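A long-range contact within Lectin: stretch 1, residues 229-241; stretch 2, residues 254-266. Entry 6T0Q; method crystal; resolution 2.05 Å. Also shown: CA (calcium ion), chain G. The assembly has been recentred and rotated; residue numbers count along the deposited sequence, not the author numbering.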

# COMPACT_ATOMS: atom_id res chain seq x y z
N ALA A 229 -1.98 1.18 10.51
CA ALA A 229 -1.47 2.43 11.05
C ALA A 229 -2.60 3.21 11.70
O ALA A 229 -3.76 3.11 11.29
N VAL A 230 -2.26 3.99 12.73
CA VAL A 230 -3.28 4.64 13.55
C VAL A 230 -3.07 6.15 13.60
O VAL A 230 -3.88 6.91 13.05
N CYS A 231 -1.98 6.60 14.25
CA CYS A 231 -1.70 8.02 14.46
C CYS A 231 -0.27 8.30 14.02
O CYS A 231 0.59 7.42 14.07
N ALA A 232 -0.02 9.54 13.59
CA ALA A 232 1.35 10.00 13.37
C ALA A 232 1.57 11.30 14.14
O ALA A 232 0.66 12.11 14.30
N THR A 233 2.79 11.45 14.63
CA THR A 233 3.28 12.70 15.19
C THR A 233 4.40 13.19 14.29
O THR A 233 5.29 12.41 13.95
N VAL A 234 4.35 14.46 13.91
CA VAL A 234 5.32 15.03 12.97
C VAL A 234 6.00 16.22 13.62
O VAL A 234 5.32 17.10 14.16
N LEU A 235 7.32 16.26 13.56
CA LEU A 235 8.11 17.40 13.97
C LEU A 235 8.85 17.93 12.74
O LEU A 235 9.50 17.15 12.05
N ILE A 236 8.74 19.23 12.46
CA ILE A 236 9.27 19.75 11.20
C ILE A 236 9.75 21.19 11.36
O ILE A 236 9.18 21.99 12.11
N ALA A 237 10.82 21.53 10.62
CA ALA A 237 11.28 22.91 10.50
C ALA A 237 11.93 23.07 9.13
O ALA A 237 12.37 22.09 8.52
N ALA A 238 12.00 24.32 8.65
CA ALA A 238 12.59 24.58 7.34
C ALA A 238 13.20 25.97 7.30
O ALA A 238 12.73 26.90 7.97
N ASP A 239 14.25 26.10 6.50
CA ASP A 239 14.84 27.37 6.10
C ASP A 239 14.54 27.52 4.61
O ASP A 239 15.17 26.84 3.79
N ASP A 240 13.61 28.40 4.24
CA ASP A 240 12.97 29.44 5.06
C ASP A 240 11.59 29.10 5.63
O ASP A 240 11.20 29.65 6.66
N ARG A 241 10.83 28.25 4.93
CA ARG A 241 9.45 28.00 5.31
C ARG A 241 9.00 26.71 4.63
O ARG A 241 9.65 26.21 3.72
N GLY A 254 4.89 26.60 8.50
CA GLY A 254 5.77 27.30 9.42
C GLY A 254 6.77 28.11 8.62
O GLY A 254 6.91 27.94 7.41
N SER A 255 7.47 29.01 9.33
CA SER A 255 8.46 29.86 8.67
C SER A 255 9.64 30.15 9.58
O SER A 255 10.22 31.24 9.52
N SER A 256 10.03 29.19 10.41
CA SER A 256 11.14 29.37 11.33
C SER A 256 12.08 28.19 11.24
O SER A 256 11.63 27.04 11.23
N TYR A 257 13.38 28.46 11.17
CA TYR A 257 14.38 27.41 11.28
C TYR A 257 15.02 27.38 12.66
O TYR A 257 15.99 26.64 12.87
N THR A 258 14.49 28.14 13.61
CA THR A 258 14.94 28.06 14.99
C THR A 258 13.88 27.54 15.95
O THR A 258 14.22 27.15 17.07
N VAL A 259 12.61 27.54 15.55
CA VAL A 259 11.52 27.03 16.36
C VAL A 259 10.76 26.02 15.51
O VAL A 259 10.10 26.40 14.54
N ALA A 260 10.86 24.73 15.87
CA ALA A 260 10.20 23.68 15.11
C ALA A 260 8.72 23.59 15.46
O ALA A 260 8.28 23.97 16.55
N ASP A 261 7.94 23.05 14.52
CA ASP A 261 6.51 22.83 14.71
C ASP A 261 6.21 21.35 14.83
O ASP A 261 6.83 20.53 14.14
N ALA A 262 5.26 21.00 15.69
CA ALA A 262 4.82 19.62 15.88
C ALA A 262 3.33 19.50 15.61
O ALA A 262 2.55 20.39 15.96
N TYR A 263 2.94 18.38 14.98
CA TYR A 263 1.57 18.13 14.58
C TYR A 263 1.17 16.71 14.94
O TYR A 263 2.00 15.79 14.93
N THR A 264 -0.12 16.53 15.23
CA THR A 264 -0.71 15.21 15.43
C THR A 264 -1.63 14.90 14.26
O THR A 264 -2.44 15.74 13.87
N ILE A 265 -1.49 13.70 13.70
CA ILE A 265 -2.35 13.22 12.62
C ILE A 265 -3.13 12.06 13.20
O ILE A 265 -2.61 10.93 13.26
N PRO A 266 -4.36 12.27 13.67
CA PRO A 266 -5.09 11.21 14.38
C PRO A 266 -5.89 10.30 13.48
O PRO A 266 -6.54 9.38 13.98

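In an antiparallel pair of strands, side chains alternate between the two faces of the sheet, and cross-strand neighbours meet on the same face. This pair of strands from a lectin illustrates the rule. Backbone hydrogen bonds fix the register, pairing Ala-232 with Ile-265, Val-234 with Tyr-263 and Ile-236 with Asp-261, so these six side chains share one face; Thr-233, Leu-235, Thr-264 and Ala-262 occupy the other.

Apolar packing follows from that register. On the first face Ala-232 CB lies 4.1 Å from Ile-265 CB, and Val-234, a t rotamer, brings CG2 to 4.4 Å from CG1 of Ile-265, whose chi1 and chi2 are both m. Ile-236 (t, t) sets CG2 at the ring edge of Tyr-263 (chi1 m), 3.8 Å from CE2. On the other face Leu-235 (t, p) reaches across diagonally: its CD1 approaches Ala-260 CB at 3.6 Å, closer than Ala-262 CB at 4.3 Å. Beyond the ladder, Ala-237 and Ala-260 point toward the opposing stretches, their CB atoms 4.1 Å apart.

Polar side chains on a shared face can be joined by solvent. Thr-233 and Thr-264, both m, hold water 2 between them, with OG1 of Thr-233 at 2.6 Å and OG1 of Thr-264 at 2.7 Å from its oxygen. Farther along, Arg-241 NH1 donates to water 4 (2.9 Å to its O), which in turn donates to Gly-254 O (3.1 Å from the water O), while Ser-255 CB covers one face of the guanidinium.

Two of the acidic side chains bind a metal. Asp-239 OD1 and Asp-240 OD2 each bind the calcium ion CA at 2.6 Å, with further ligands elsewhere in the structure. Tyr-257, chi1 p, lies beside this site: Asp-239 OD2 sits over one ring face, and Asp-240 OD1 lies at the ring edge, 4.3 Å from Tyr-257 CE2.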

# COMPACT_ATOMS: atom_id res chain seq x y z
CB ALA A 229 -0.83 3.27 9.95
CB VAL A 230 -3.29 4.03 14.96
CG1 VAL A 230 -4.30 4.76 15.84
CG2 VAL A 230 -3.64 2.53 14.88
CB CYS A 231 -1.86 8.46 15.97
SG CYS A 231 -3.60 8.43 16.65
CB ALA A 232 1.68 10.23 11.90
CB THR A 233 3.76 12.51 16.62
OG1 THR A 233 2.71 11.90 17.38
CG2 THR A 233 4.13 13.87 17.25
CB VAL A 234 4.65 15.46 11.64
CG1 VAL A 234 5.69 16.07 10.69
CG2 VAL A 234 3.94 14.29 11.01
CB LEU A 235 9.11 16.99 15.05
CG LEU A 235 10.06 18.09 15.52
CD1 LEU A 235 9.26 19.17 16.21
CD2 LEU A 235 11.11 17.49 16.45
CB ILE A 236 8.21 19.64 10.08
CG1 ILE A 236 8.73 20.15 8.73
CG2 ILE A 236 6.92 20.39 10.47
CD1 ILE A 236 7.79 19.73 7.58
CB ALA A 237 12.27 23.29 11.61
CB ALA A 238 11.56 24.45 6.21
CB ASP A 239 16.35 27.36 6.37
CG ASP A 239 17.02 28.70 6.11
OD1 ASP A 239 16.40 29.60 5.51
OD2 ASP A 239 18.19 28.86 6.51
CB ASP A 240 12.80 30.72 4.22
CG ASP A 240 14.04 31.57 4.23
OD1 ASP A 240 14.27 32.26 5.25
OD2 ASP A 240 14.79 31.55 3.23
CB ARG A 241 8.53 29.16 4.90
CG ARG A 241 8.52 29.42 3.39
CD ARG A 241 7.49 30.48 2.98
NE ARG A 241 7.73 31.76 3.66
CZ ARG A 241 6.96 32.27 4.61
NH1 ARG A 241 5.87 31.62 5.01
NH2 ARG A 241 7.27 33.43 5.17
CB SER A 255 7.82 31.18 8.21
OG SER A 255 7.15 31.83 9.27
CB SER A 256 10.65 29.54 12.77
OG SER A 256 11.76 29.64 13.64
CB TYR A 257 15.44 27.55 10.18
CG TYR A 257 16.05 28.94 10.01
CD1 TYR A 257 17.19 29.31 10.71
CD2 TYR A 257 15.50 29.86 9.12
CE1 TYR A 257 17.76 30.58 10.55
CE2 TYR A 257 16.05 31.13 8.96
CZ TYR A 257 17.18 31.48 9.67
OH TYR A 257 17.73 32.74 9.51
CB THR A 258 15.42 29.43 15.49
OG1 THR A 258 14.36 30.38 15.34
CG2 THR A 258 16.64 29.90 14.68
CB VAL A 259 10.60 28.15 16.86
CG1 VAL A 259 9.44 27.56 17.67
CG2 VAL A 259 11.40 29.17 17.71
CB ALA A 260 10.88 22.32 15.36
CB ASP A 261 5.73 23.42 13.54
CG ASP A 261 6.05 24.88 13.32
OD1 ASP A 261 6.05 25.62 14.32
OD2 ASP A 261 6.34 25.27 12.17
CB ALA A 262 5.14 19.10 17.29
CB TYR A 263 1.36 18.32 13.08
CG TYR A 263 1.76 19.69 12.59
CD1 TYR A 263 0.87 20.75 12.64
CD2 TYR A 263 3.04 19.92 12.07
CE1 TYR A 263 1.23 22.02 12.19
CE2 TYR A 263 3.41 21.18 11.62
CZ TYR A 263 2.49 22.22 11.68
OH TYR A 263 2.85 23.47 11.24
CB THR A 264 -1.49 15.17 16.75
OG1 THR A 264 -0.57 15.23 17.85
CG2 THR A 264 -2.34 13.89 16.86
CB ILE A 265 -1.54 12.76 11.39
CG1 ILE A 265 -0.42 13.75 11.04
CG2 ILE A 265 -2.49 12.44 10.21
CD1 ILE A 265 -0.89 15.10 10.66
CB PRO A 266 -6.03 12.02 15.29
CG PRO A 266 -6.39 13.21 14.42
CD PRO A 266 -5.13 13.52 13.60
CA CA G . 17.23 30.61 3.30
O HOH W 1 -6.56 6.75 13.32
O HOH W 2 0.56 12.90 18.50
O HOH W 3 9.89 26.60 8.63
O HOH W 4 5.01 28.82 5.15